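Local coordinates for protein 2-c-methyl-d-erythritol 4-phosphate cytidylyltransferase (Streptococcus pneumoniae, PDB 2VSH) that transfers the cytidylyl group of CTP to D-ribitol 5-phosphate, making the CDP-activated ribitol used for teichoic acid precursors, at residues H1-G6 with I108-D113; I50-H55 with I77-G82; Q125-L130 with A209-E214; V137-E142 with Q169-F174. One frame throughout, in Å; residues are numbered along the deposited sequence.

Contact 1: H1-G6 with I108-D113; sequences HMIYAG and IVVTHD
Ile108 reaches across to three residues of segment 1-6. Its CB sits 4.1 Å from Met2 O. CG2, anti to the backbone N, points along the strand and passes Ile3 CG2 at 4.4 Å. CG1 stands beside the backbone N and leads CD1 the other way, to the imidazole of His1. There CD1 ends 3.8 Å from His1 CE1, approaching the ring obliquely. The next residue on this face of the sheet is Val110, whose CG2 lies 4.0 Å from Ile3 CG2, both pointing the same way. Ile128 and Ala131 of helix 121-133 cover this apolar surface.

The two strands run parallel at the centre of the mixed sheet of this GT-A-type nucleotidyltransferase fold. Five backbone bonds join the two segments. Ile108 N donates to Met2 O, just before the strand, and Tyr4 N to Ile108 O. Val110 N to Tyr4 O is the shortest, 2.7 Å and almost straight at 177°. Gly6 N then meets Val110 O from well above the carbonyl plane, though its N-H points straight at it (178°). His112 N closes the series on Gly6 O, at a more bent 147°.

The other face carries Tyr4 and Val109, with Ile97 of helix 86-100 against both. The edge of the Tyr4 ring meets Ile108 O, with CD1 at 3.7 Å. CG2 of Val109, anti to the backbone N, packs over Gly6, 3.7 Å from Gly6 N. Thr111 OG1 bonds to Gln172 O of the next strand, and Asp113 forms salt bridges with Arg116 and with Arg86, a residue of the CTP site.

Contact 2: I50-H55 with I77-G82; sequences IVVGVH and IIITKG
A beta-alpha-beta unit brings these two parallel strands together: strand 50-54 leads through helix 59-69 into strand 77-81. The latter is one of the two outermost strands of the sheet within this chain.

Backbone bonds alternate in direction. Ile78 N donates to Ile50 O, and Val52 N to Ile78 O at 2.7 Å. Thr80 N donates to Val52 O and Val54 N to Thr80 O, each donor nearly along its C=O axis. Gly82 N makes the last bond, to Val54 O, at 2.6 Å. It is straight at the hydrogen (176°), but the donor stands above the carbonyl plane.

On one face Val52 is the central side chain. Its CG2 is anti to the carbonyl carbon and packs 4.0 Å from CG2 of Ile77. Ile79 folds its end back toward it, with CG1 beside the backbone N (chi1 -50°) and CD1 turned out of the extended position (chi2 -64°). CD1 of Ile79 thus lies 3.7 Å from Val52 CB, the two side chains running side by side. Helix 33-42 packs on Val52 and Ile77, and helix 59-69 on Ile79. On the other face CG1 of Val51 meets CG2 of Thr80 obliquely at 4.1 Å, and helix 86-100 packs against both.

All the hydrogen bonding across the gap is backbone. The side chains meet through aliphatic carbons, which gives the helices an apolar surface on both faces.

Contact 3: Q125-L130 with A209-E214; sequences QDNIQL and ALAKGE
Two flat polar groups of helix 125-130 come near the strand. Ala211 CB lies over one face of the Asn127 amide at its nitrogen end, 3.6 Å from ND2. The polar atoms of the amide are used by other partners: OD1 by Thr173 OG1, and ND2 by Thr139 OG1 and Met123 O. The Asp126 carboxylate uses OD2 toward a water 2.7 Å away. That water donates to OD2 and accepts from Lys212 N at 3.0 Å. OD2 also forms a salt bridge with Arg122.

Leu130 carries the apolar part. Its CD2 comes within 3.6 Å of Leu210 O and 3.8 Å of Ala211 CB, while CG lies 4.1 Å from Ala209 CB. The helix runs almost antiparallel to strand 209-212, with the segment axes 8.4 Å apart at closest approach, and lies over the small side chains Ala209 and Ala211. Leu210 points away from the helix and packs on Ile156 of the second subunit.

No direct hydrogen bond joins the two segments. The helix rests on two alanine methyls. The water carries one polar link from the carboxylate to the strand backbone, and Arg122 of the same helix, bonded also to Glu214 and Lys212 O, adds another.

Contact 4: V137-E142 with Q169-F174; sequences VDTVVE and QTPQTF
Pro171 O is gripped twice by Thr139. The backbone N of Thr139 donates to it at 3.0 Å, nearly along the C=O axis. The hydroxyl OG1 donates at 2.7 Å from above the carbonyl plane. The torsion chi1 of -47° sets OG1 beside the backbone N, so both donors face the same oxygen. Pro171 has no N-H to return a bond. Thr139 O accepts instead from Gln169 N, at 2.7 Å, where the chain turns a corner at Thr170. The peptide bond before Pro171 is cis.

Farther along, Val137 and Thr173 form an antiparallel hydrogen-bonded pair, with Thr173 N on a lone pair of Val137 O at 3.0 Å. Their CB atoms lie 4.1 Å apart. Asp138 and Gln172 make the next, non-hydrogen-bonded pair on the opposite face. Their side chains run side by side, with Asp138 OD1 3.5 Å from Gln172 CG. The extended Gln169 side chain crosses Val141 at about a right angle, its NE2 3.7 Å from Val141 CG2.

A second shell fixes these groups. Asn127 of helix 121-133 holds both threonine hydroxyls. Glu214 O accepts from Gln169 NE2, and Asn217 donates to Gln169 OE1. Thr170 OG1 takes the backbone N of Asp113, close to Arg86 of the CTP site. Val140 packs on Val148 of the second subunit.

Strand 165-175 runs antiparallel to both its neighbours, 108-113 and 136-142, in the seven-stranded mixed sheet of order 3-2-1-4-6-5-7 found in IspD/TarI cytidylyltransferases.

All four contacts use one sheet. Contacts 1, 3 and 4 are buried and contact 2 only partly so. Contacts 1 and 4 lie nearer the middle of the sheet; contact 2 is at one end, and contact 3 lies toward the other, where it and contact 4 reach the second subunit. Contacts 1 and 2 are parallel strand pairs that adjoin, since strands 3-9 and 50-54 are neighbours. Contact 4 is antiparallel and recruits a threonine hydroxyl as well as the backbone. Contact 3 is the helix-on-sheet case, apolar and water-linked. Its helix reaches both contact 1 and contact 4. Contacts 2 and 3 do not touch; their centres are about 23 Å apart.

Contact 1: H1-G6 with I108-D113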
loop_
_atom_site.group_PDB
_atom_site.type_symbol
_atom_site.label_atom_id
_atom_site.label_comp_id
_atom_site.label_asym_id
_atom_site.label_seq_id
_atom_site.Cartn_x
_atom_site.Cartn_y
_atom_site.Cartn_z
ATOM N N HIS A 1 -30.076 17.933 12.828
ATOM C CA HIS A 1 -29.169 17.017 13.581
ATOM C C HIS A 1 -27.778 17.631 13.682
ATOM O O HIS A 1 -27.456 18.596 12.976
ATOM C CB HIS A 1 -29.098 15.645 12.907
ATOM C CG HIS A 1 -28.661 15.696 11.477
ATOM N ND1 HIS A 1 -27.353 15.484 11.087
ATOM C CD2 HIS A 1 -29.356 15.938 10.342
ATOM C CE1 HIS A 1 -27.264 15.598 9.772
ATOM N NE2 HIS A 1 -28.465 15.872 9.297
ATOM N N MET A 2 -26.961 17.082 14.571
ATOM C CA MET A 2 -25.590 17.563 14.724
ATOM C C MET A 2 -24.600 16.761 13.891
ATOM O O MET A 2 -24.817 15.580 13.630
ATOM C CB MET A 2 -25.168 17.514 16.190
ATOM C CG MET A 2 -26.035 18.309 17.150
ATOM S SD MET A 2 -25.853 20.087 16.904
ATOM C CE MET A 2 -26.062 20.625 18.588
ATOM N N ILE A 3 -23.507 17.411 13.490
ATOM C CA ILE A 3 -22.389 16.740 12.854
ATOM C C ILE A 3 -21.135 17.084 13.655
ATOM O O ILE A 3 -20.834 18.260 13.889
ATOM C CB ILE A 3 -22.187 17.175 11.379
ATOM C CG1 ILE A 3 -23.446 16.926 10.551
ATOM C CG2 ILE A 3 -21.008 16.433 10.776
ATOM C CD1 ILE A 3 -23.488 17.710 9.237
ATOM N N TYR A 4 -20.428 16.050 14.093
ATOM C CA TYR A 4 -19.201 16.211 14.865
ATOM C C TYR A 4 -18.020 15.674 14.079
ATOM O O TYR A 4 -18.176 14.787 13.227
ATOM C CB TYR A 4 -19.326 15.465 16.200
ATOM C CG TYR A 4 -20.464 15.995 17.066
ATOM C CD1 TYR A 4 -21.739 15.422 17.015
ATOM C CD2 TYR A 4 -20.270 17.089 17.893
ATOM C CE1 TYR A 4 -22.799 15.926 17.814
ATOM C CE2 TYR A 4 -21.302 17.596 18.674
ATOM C CZ TYR A 4 -22.562 17.010 18.633
ATOM O OH TYR A 4 -23.572 17.530 19.403
ATOM N N ALA A 5 -16.835 16.218 14.344
ATOM C CA ALA A 5 -15.615 15.573 13.891
ATOM C C ALA A 5 -15.098 14.735 15.049
ATOM O O ALA A 5 -15.130 15.179 16.212
ATOM C CB ALA A 5 -14.566 16.588 13.443
ATOM N N GLY A 6 -14.652 13.518 14.720
ATOM C CA GLY A 6 -14.044 12.585 15.680
ATOM C C GLY A 6 -12.613 12.284 15.271
ATOM O O GLY A 6 -12.361 11.407 14.436
ATOM N N ILE A 108 -24.409 12.687 13.648
ATOM C CA ILE A 108 -23.377 12.023 12.855
ATOM C C ILE A 108 -21.964 12.364 13.375
ATOM O O ILE A 108 -21.742 13.459 13.891
ATOM C CB ILE A 108 -23.537 12.435 11.365
ATOM C CG1 ILE A 108 -24.669 11.644 10.705
ATOM C CG2 ILE A 108 -22.242 12.240 10.577
ATOM C CD1 ILE A 108 -25.254 12.354 9.487
ATOM N N VAL A 109 -21.027 11.417 13.278
ATOM C CA VAL A 109 -19.625 11.698 13.554
ATOM C C VAL A 109 -18.794 11.419 12.306
ATOM O O VAL A 109 -18.925 10.359 11.689
ATOM C CB VAL A 109 -19.056 10.943 14.813
ATOM C CG1 VAL A 109 -19.057 9.410 14.633
ATOM C CG2 VAL A 109 -17.646 11.431 15.163
ATOM N N VAL A 110 -17.982 12.397 11.925
ATOM C CA VAL A 110 -16.985 12.226 10.868
ATOM C C VAL A 110 -15.665 11.844 11.540
ATOM O O VAL A 110 -14.962 12.711 12.066
ATOM C CB VAL A 110 -16.828 13.523 9.997
ATOM C CG1 VAL A 110 -15.787 13.324 8.876
ATOM C CG2 VAL A 110 -18.161 13.943 9.369
ATOM N N THR A 111 -15.341 10.542 11.546
ATOM C CA THR A 111 -14.117 10.044 12.167
ATOM C C THR A 111 -12.932 10.102 11.205
ATOM O O THR A 111 -13.081 9.850 10.009
ATOM C CB THR A 111 -14.252 8.591 12.748
ATOM O OG1 THR A 111 -14.340 7.636 11.679
ATOM C CG2 THR A 111 -15.468 8.470 13.678
ATOM N N HIS A 112 -11.752 10.450 11.733
ATOM C CA HIS A 112 -10.592 10.698 10.882
ATOM C C HIS A 112 -9.298 10.541 11.682
ATOM O O HIS A 112 -9.226 10.971 12.837
ATOM C CB HIS A 112 -10.683 12.114 10.265
ATOM C CG HIS A 112 -9.613 12.408 9.259
ATOM N ND1 HIS A 112 -9.549 11.773 8.036
ATOM C CD2 HIS A 112 -8.555 13.256 9.301
ATOM C CE1 HIS A 112 -8.507 12.233 7.360
ATOM N NE2 HIS A 112 -7.878 13.121 8.112
ATOM N N ASP A 113 -8.291 9.926 11.065
ATOM C CA ASP A 113 -6.961 9.745 11.678
ATOM C C ASP A 113 -6.296 11.086 11.951
ATOM O O ASP A 113 -6.256 11.933 11.062
ATOM C CB ASP A 113 -6.037 8.985 10.721
ATOM C CG ASP A 113 -6.460 7.548 10.490
ATOM O OD1 ASP A 113 -7.071 6.934 11.393
ATOM O OD2 ASP A 113 -6.159 7.024 9.401
#

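Contact 2: I50-H55 with I77-G82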
loop_
_atom_site.group_PDB
_atom_site.type_symbol
_atom_site.label_atom_id
_atom_site.label_comp_id
_atom_site.label_asym_id
_atom_site.label_seq_id
_atom_site.Cartn_x
_atom_site.Cartn_y
_atom_site.Cartn_z
ATOM N N ILE A 50 -15.362 19.561 17.469
ATOM C CA ILE A 50 -14.284 18.694 17.026
ATOM C C ILE A 50 -13.770 17.946 18.246
ATOM O O ILE A 50 -13.210 18.548 19.162
ATOM C CB ILE A 50 -13.139 19.506 16.367
ATOM C CG1 ILE A 50 -13.679 20.193 15.111
ATOM C CG2 ILE A 50 -11.994 18.580 16.003
ATOM C CD1 ILE A 50 -12.907 21.437 14.716
ATOM N N VAL A 51 -14.029 16.646 18.276
ATOM C CA VAL A 51 -13.767 15.843 19.462
ATOM C C VAL A 51 -12.542 14.994 19.158
ATOM O O VAL A 51 -12.539 14.222 18.198
ATOM C CB VAL A 51 -14.976 14.947 19.855
ATOM C CG1 VAL A 51 -14.720 14.266 21.192
ATOM C CG2 VAL A 51 -16.275 15.772 19.902
ATOM N N VAL A 52 -11.497 15.182 19.958
ATOM C CA VAL A 52 -10.208 14.530 19.724
ATOM C C VAL A 52 -9.922 13.482 20.805
ATOM O O VAL A 52 -9.829 13.805 21.992
ATOM C CB VAL A 52 -9.044 15.558 19.705
ATOM C CG1 VAL A 52 -7.793 14.939 19.066
ATOM C CG2 VAL A 52 -9.445 16.837 18.958
ATOM N N GLY A 53 -9.752 12.235 20.376
ATOM C CA GLY A 53 -9.438 11.135 21.283
ATOM C C GLY A 53 -7.938 10.962 21.384
ATOM O O GLY A 53 -7.288 10.619 20.415
ATOM N N VAL A 54 -7.395 11.195 22.568
ATOM C CA VAL A 54 -5.952 11.108 22.799
ATOM C C VAL A 54 -5.688 10.107 23.925
ATOM O O VAL A 54 -6.524 9.918 24.808
ATOM C CB VAL A 54 -5.373 12.522 23.145
ATOM C CG1 VAL A 54 -3.966 12.443 23.612
ATOM C CG2 VAL A 54 -5.430 13.439 21.923
ATOM N N HIS A 55 -4.523 9.464 23.890
ATOM C CA HIS A 55 -4.087 8.615 24.985
ATOM C C HIS A 55 -4.180 9.431 26.271
ATOM O O HIS A 55 -3.779 10.600 26.305
ATOM C CB HIS A 55 -2.663 8.128 24.719
ATOM C CG HIS A 55 -2.107 7.237 25.783
ATOM N ND1 HIS A 55 -1.840 7.678 27.061
ATOM C CD2 HIS A 55 -1.725 5.938 25.747
ATOM C CE1 HIS A 55 -1.329 6.687 27.772
ATOM N NE2 HIS A 55 -1.247 5.620 26.998
ATOM N N ILE A 77 -13.321 22.757 20.345
ATOM C CA ILE A 77 -12.535 21.532 20.425
ATOM C C ILE A 77 -12.693 20.888 21.798
ATOM O O ILE A 77 -12.601 21.572 22.811
ATOM C CB ILE A 77 -11.046 21.796 20.114
ATOM C CG1 ILE A 77 -10.915 22.347 18.683
ATOM C CG2 ILE A 77 -10.221 20.510 20.300
ATOM C CD1 ILE A 77 -9.664 23.142 18.399
ATOM N N ILE A 78 -12.968 19.584 21.809
ATOM C CA ILE A 78 -13.030 18.791 23.039
ATOM C C ILE A 78 -11.945 17.725 22.951
ATOM O O ILE A 78 -11.961 16.899 22.043
ATOM C CB ILE A 78 -14.444 18.143 23.266
ATOM C CG1 ILE A 78 -15.502 19.224 23.519
ATOM C CG2 ILE A 78 -14.418 17.156 24.427
ATOM C CD1 ILE A 78 -16.974 18.741 23.371
ATOM N N ILE A 79 -10.980 17.792 23.868
ATOM C CA ILE A 79 -10.008 16.711 24.058
ATOM C C ILE A 79 -10.563 15.688 25.047
ATOM O O ILE A 79 -11.001 16.048 26.144
ATOM C CB ILE A 79 -8.628 17.234 24.565
ATOM C CG1 ILE A 79 -8.125 18.405 23.703
ATOM C CG2 ILE A 79 -7.588 16.092 24.592
ATOM C CD1 ILE A 79 -7.832 18.059 22.215
ATOM N N THR A 80 -10.548 14.414 24.662
ATOM C CA THR A 80 -11.016 13.347 25.558
ATOM C C THR A 80 -10.085 12.136 25.517
ATOM O O THR A 80 -9.299 11.980 24.578
ATOM C CB THR A 80 -12.507 12.959 25.293
ATOM O OG1 THR A 80 -13.026 12.215 26.406
ATOM C CG2 THR A 80 -12.670 12.153 23.992
ATOM N N LYS A 81 -10.144 11.315 26.561
ATOM C CA LYS A 81 -9.339 10.109 26.636
ATOM C C LYS A 81 -9.786 9.080 25.603
ATOM O O LYS A 81 -10.943 8.662 25.597
ATOM C CB LYS A 81 -9.396 9.513 28.044
ATOM C CG LYS A 81 -8.429 8.373 28.269
ATOM C CD LYS A 81 -8.470 7.894 29.708
ATOM C CE LYS A 81 -7.689 6.594 29.855
ATOM N NZ LYS A 81 -7.620 6.118 31.266
ATOM N N GLY A 82 -8.864 8.703 24.719
ATOM C CA GLY A 82 -9.100 7.628 23.763
ATOM C C GLY A 82 -8.970 6.254 24.415
ATOM O O GLY A 82 -8.864 6.132 25.640
#

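Contact 3: Q125-L130 with A209-E214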
loop_
_atom_site.group_PDB
_atom_site.type_symbol
_atom_site.label_atom_id
_atom_site.label_comp_id
_atom_site.label_asym_id
_atom_site.label_seq_id
_atom_site.Cartn_x
_atom_site.Cartn_y
_atom_site.Cartn_z
ATOM N N GLN A 125 -16.937 17.328 3.309
ATOM C CA GLN A 125 -18.257 17.637 2.807
ATOM C C GLN A 125 -18.927 16.456 2.085
ATOM O O GLN A 125 -20.106 16.208 2.287
ATOM C CB GLN A 125 -18.206 18.899 1.940
ATOM C CG GLN A 125 -18.076 20.169 2.801
ATOM C CD GLN A 125 -17.812 21.420 1.995
ATOM O OE1 GLN A 125 -17.836 21.408 0.761
ATOM N NE2 GLN A 125 -17.527 22.516 2.699
ATOM N N ASP A 126 -18.180 15.751 1.244
ATOM C CA ASP A 126 -18.665 14.516 0.603
ATOM C C ASP A 126 -19.118 13.450 1.586
ATOM O O ASP A 126 -20.154 12.824 1.380
ATOM C CB ASP A 126 -17.600 13.921 -0.316
ATOM C CG ASP A 126 -17.477 14.670 -1.607
ATOM O OD1 ASP A 126 -18.161 15.710 -1.755
ATOM O OD2 ASP A 126 -16.700 14.221 -2.481
ATOM N N ASN A 127 -18.326 13.250 2.638
ATOM C CA ASN A 127 -18.648 12.333 3.722
ATOM C C ASN A 127 -19.945 12.665 4.406
ATOM O O ASN A 127 -20.779 11.790 4.641
ATOM C CB ASN A 127 -17.503 12.304 4.751
ATOM C CG ASN A 127 -16.544 11.176 4.494
ATOM O OD1 ASN A 127 -16.605 10.146 5.158
ATOM N ND2 ASN A 127 -15.676 11.343 3.498
ATOM N N ILE A 128 -20.120 13.948 4.719
ATOM C CA ILE A 128 -21.352 14.410 5.349
ATOM C C ILE A 128 -22.547 14.194 4.413
ATOM O O ILE A 128 -23.603 13.725 4.839
ATOM C CB ILE A 128 -21.235 15.898 5.789
ATOM C CG1 ILE A 128 -20.244 16.017 6.970
ATOM C CG2 ILE A 128 -22.612 16.467 6.157
ATOM C CD1 ILE A 128 -19.653 17.440 7.157
ATOM N N GLN A 129 -22.379 14.527 3.138
ATOM C CA GLN A 129 -23.477 14.422 2.187
ATOM C C GLN A 129 -23.905 12.964 1.959
ATOM O O GLN A 129 -25.094 12.650 2.012
ATOM C CB GLN A 129 -23.097 15.079 0.858
ATOM C CG GLN A 129 -24.204 15.017 -0.194
ATOM C CD GLN A 129 -23.715 15.386 -1.588
ATOM O OE1 GLN A 129 -22.510 15.383 -1.858
ATOM N NE2 GLN A 129 -24.647 15.707 -2.476
ATOM N N LEU A 130 -22.929 12.095 1.698
ATOM C CA LEU A 130 -23.159 10.646 1.573
ATOM C C LEU A 130 -23.803 10.010 2.826
ATOM O O LEU A 130 -24.682 9.143 2.706
ATOM C CB LEU A 130 -21.850 9.947 1.197
ATOM C CG LEU A 130 -21.468 9.527 -0.234
ATOM C CD1 LEU A 130 -22.436 9.959 -1.337
ATOM C CD2 LEU A 130 -20.053 9.914 -0.572
ATOM N N ALA A 209 -21.427 3.506 1.743
ATOM C CA ALA A 209 -21.094 4.192 0.497
ATOM C C ALA A 209 -19.604 4.492 0.417
ATOM O O ALA A 209 -18.940 4.658 1.451
ATOM C CB ALA A 209 -21.870 5.495 0.404
ATOM N N LEU A 210 -19.083 4.561 -0.810
ATOM C CA LEU A 210 -17.698 4.952 -1.027
ATOM C C LEU A 210 -17.623 6.474 -1.215
ATOM O O LEU A 210 -18.370 7.034 -2.010
ATOM C CB LEU A 210 -17.118 4.238 -2.264
ATOM C CG LEU A 210 -17.162 2.701 -2.261
ATOM C CD1 LEU A 210 -16.542 2.123 -3.545
ATOM C CD2 LEU A 210 -16.493 2.123 -1.025
ATOM N N ALA A 211 -16.730 7.132 -0.473
ATOM C CA ALA A 211 -16.387 8.535 -0.746
ATOM C C ALA A 211 -15.002 8.576 -1.376
ATOM O O ALA A 211 -14.148 7.747 -1.081
ATOM C CB ALA A 211 -16.429 9.379 0.529
ATOM N N LYS A 212 -14.799 9.550 -2.254
ATOM C CA LYS A 212 -13.563 9.687 -3.000
ATOM C C LYS A 212 -12.516 10.299 -2.091
ATOM O O LYS A 212 -12.677 11.418 -1.598
ATOM C CB LYS A 212 -13.816 10.540 -4.263
ATOM C CG LYS A 212 -12.583 10.961 -5.062
ATOM C CD LYS A 212 -12.995 11.783 -6.303
ATOM C CE LYS A 212 -12.001 12.915 -6.638
ATOM N NZ LYS A 212 -10.610 12.424 -6.854
ATOM N N GLY A 213 -11.462 9.531 -1.839
ATOM C CA GLY A 213 -10.298 10.011 -1.112
ATOM C C GLY A 213 -9.371 10.751 -2.047
ATOM O O GLY A 213 -9.803 11.268 -3.075
ATOM N N GLU A 214 -8.095 10.818 -1.681
ATOM C CA GLU A 214 -7.079 11.430 -2.526
ATOM C C GLU A 214 -5.775 10.702 -2.271
ATOM O O GLU A 214 -5.510 10.277 -1.142
ATOM C CB GLU A 214 -6.925 12.908 -2.161
ATOM C CG GLU A 214 -6.671 13.825 -3.322
ATOM C CD GLU A 214 -7.890 14.028 -4.193
ATOM O OE1 GLU A 214 -7.862 13.554 -5.341
ATOM O OE2 GLU A 214 -8.874 14.651 -3.737
HETATM O O HOH W 1 -16.991 11.518 -2.695
#

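Contact 4: V137-E142 with Q169-F174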
loop_
_atom_site.group_PDB
_atom_site.type_symbol
_atom_site.label_atom_id
_atom_site.label_comp_id
_atom_site.label_asym_id
_atom_site.label_seq_id
_atom_site.Cartn_x
_atom_site.Cartn_y
_atom_site.Cartn_z
ATOM N N VAL A 137 -20.062 5.779 5.596
ATOM C CA VAL A 137 -19.253 6.210 4.456
ATOM C C VAL A 137 -17.805 5.861 4.752
ATOM O O VAL A 137 -17.331 6.068 5.856
ATOM C CB VAL A 137 -19.352 7.757 4.227
ATOM C CG1 VAL A 137 -18.644 8.162 2.910
ATOM C CG2 VAL A 137 -20.792 8.214 4.211
ATOM N N ASP A 138 -17.113 5.319 3.760
ATOM C CA ASP A 138 -15.709 5.014 3.900
ATOM C C ASP A 138 -15.009 5.771 2.791
ATOM O O ASP A 138 -15.386 5.657 1.621
ATOM C CB ASP A 138 -15.502 3.509 3.708
ATOM C CG ASP A 138 -14.194 3.007 4.261
ATOM O OD1 ASP A 138 -13.390 3.809 4.776
ATOM O OD2 ASP A 138 -13.968 1.772 4.179
ATOM N N THR A 139 -13.985 6.539 3.149
ATOM C CA THR A 139 -13.206 7.272 2.156
ATOM C C THR A 139 -12.123 6.374 1.596
ATOM O O THR A 139 -11.255 5.874 2.331
ATOM C CB THR A 139 -12.612 8.567 2.720
ATOM O OG1 THR A 139 -13.614 9.289 3.433
ATOM C CG2 THR A 139 -12.132 9.455 1.609
ATOM N N VAL A 140 -12.165 6.186 0.282
ATOM C CA VAL A 140 -11.253 5.282 -0.392
ATOM C C VAL A 140 -10.673 5.884 -1.672
ATOM O O VAL A 140 -11.219 6.847 -2.220
ATOM C CB VAL A 140 -11.939 3.931 -0.740
ATOM C CG1 VAL A 140 -12.575 3.292 0.505
ATOM C CG2 VAL A 140 -13.005 4.126 -1.839
ATOM N N VAL A 141 -9.577 5.293 -2.136
ATOM C CA VAL A 141 -9.021 5.542 -3.465
ATOM C C VAL A 141 -8.840 4.190 -4.164
ATOM O O VAL A 141 -8.799 3.148 -3.503
ATOM C CB VAL A 141 -7.649 6.288 -3.410
ATOM C CG1 VAL A 141 -7.839 7.727 -2.987
ATOM C CG2 VAL A 141 -6.652 5.582 -2.503
ATOM N N GLU A 142 -8.732 4.195 -5.486
ATOM C CA GLU A 142 -8.397 2.964 -6.201
ATOM C C GLU A 142 -7.067 2.410 -5.715
ATOM O O GLU A 142 -6.090 3.150 -5.589
ATOM C CB GLU A 142 -8.339 3.194 -7.708
ATOM C CG GLU A 142 -9.688 3.503 -8.329
ATOM C CD GLU A 142 -9.628 3.681 -9.835
ATOM O OE1 GLU A 142 -8.573 3.382 -10.449
ATOM O OE2 GLU A 142 -10.652 4.122 -10.409
ATOM N N GLN A 169 -9.042 4.728 3.324
ATOM C CA GLN A 169 -8.492 5.890 3.992
ATOM C C GLN A 169 -9.460 6.292 5.087
ATOM O O GLN A 169 -10.318 5.507 5.464
ATOM C CB GLN A 169 -8.292 7.039 3.003
ATOM C CG GLN A 169 -7.447 6.693 1.772
ATOM C CD GLN A 169 -7.185 7.914 0.884
ATOM O OE1 GLN A 169 -8.026 8.813 0.764
ATOM N NE2 GLN A 169 -6.006 7.954 0.275
ATOM N N THR A 170 -9.308 7.506 5.608
ATOM C CA THR A 170 -10.359 8.133 6.401
ATOM C C THR A 170 -10.618 9.519 5.786
ATOM O O THR A 170 -9.768 10.009 5.049
ATOM C CB THR A 170 -10.055 8.150 7.928
ATOM O OG1 THR A 170 -9.054 9.124 8.252
ATOM C CG2 THR A 170 -9.644 6.753 8.444
ATOM N N PRO A 171 -11.768 10.162 6.093
ATOM C CA PRO A 171 -12.862 9.822 7.034
ATOM C C PRO A 171 -13.647 8.514 6.868
ATOM O O PRO A 171 -13.712 7.917 5.792
ATOM C CB PRO A 171 -13.816 11.027 6.928
ATOM C CG PRO A 171 -12.985 12.142 6.473
ATOM C CD PRO A 171 -11.983 11.497 5.506
ATOM N N GLN A 172 -14.220 8.090 7.988
ATOM C CA GLN A 172 -15.260 7.090 8.044
ATOM C C GLN A 172 -16.387 7.728 8.849
ATOM O O GLN A 172 -16.179 8.183 9.981
ATOM C CB GLN A 172 -14.746 5.810 8.703
ATOM C CG GLN A 172 -13.564 5.207 7.975
ATOM C CD GLN A 172 -13.068 3.884 8.558
ATOM O OE1 GLN A 172 -12.677 2.991 7.815
ATOM N NE2 GLN A 172 -13.066 3.765 9.882
ATOM N N THR A 173 -17.573 7.775 8.250
ATOM C CA THR A 173 -18.656 8.626 8.739
ATOM C C THR A 173 -19.944 7.826 8.952
ATOM O O THR A 173 -20.316 6.986 8.134
ATOM C CB THR A 173 -18.887 9.811 7.755
ATOM O OG1 THR A 173 -17.664 10.552 7.642
ATOM C CG2 THR A 173 -20.011 10.745 8.226
ATOM N N PHE A 174 -20.616 8.090 10.070
ATOM C CA PHE A 174 -21.785 7.318 10.450
ATOM C C PHE A 174 -22.533 7.968 11.617
ATOM O O PHE A 174 -21.992 8.822 12.307
ATOM C CB PHE A 174 -21.372 5.858 10.790
ATOM C CG PHE A 174 -20.097 5.746 11.582
ATOM C CD1 PHE A 174 -20.055 6.114 12.921
ATOM C CD2 PHE A 174 -18.934 5.266 10.987
ATOM C CE1 PHE A 174 -18.863 6.022 13.644
ATOM C CE2 PHE A 174 -17.753 5.166 11.705
ATOM C CZ PHE A 174 -17.718 5.550 13.036
#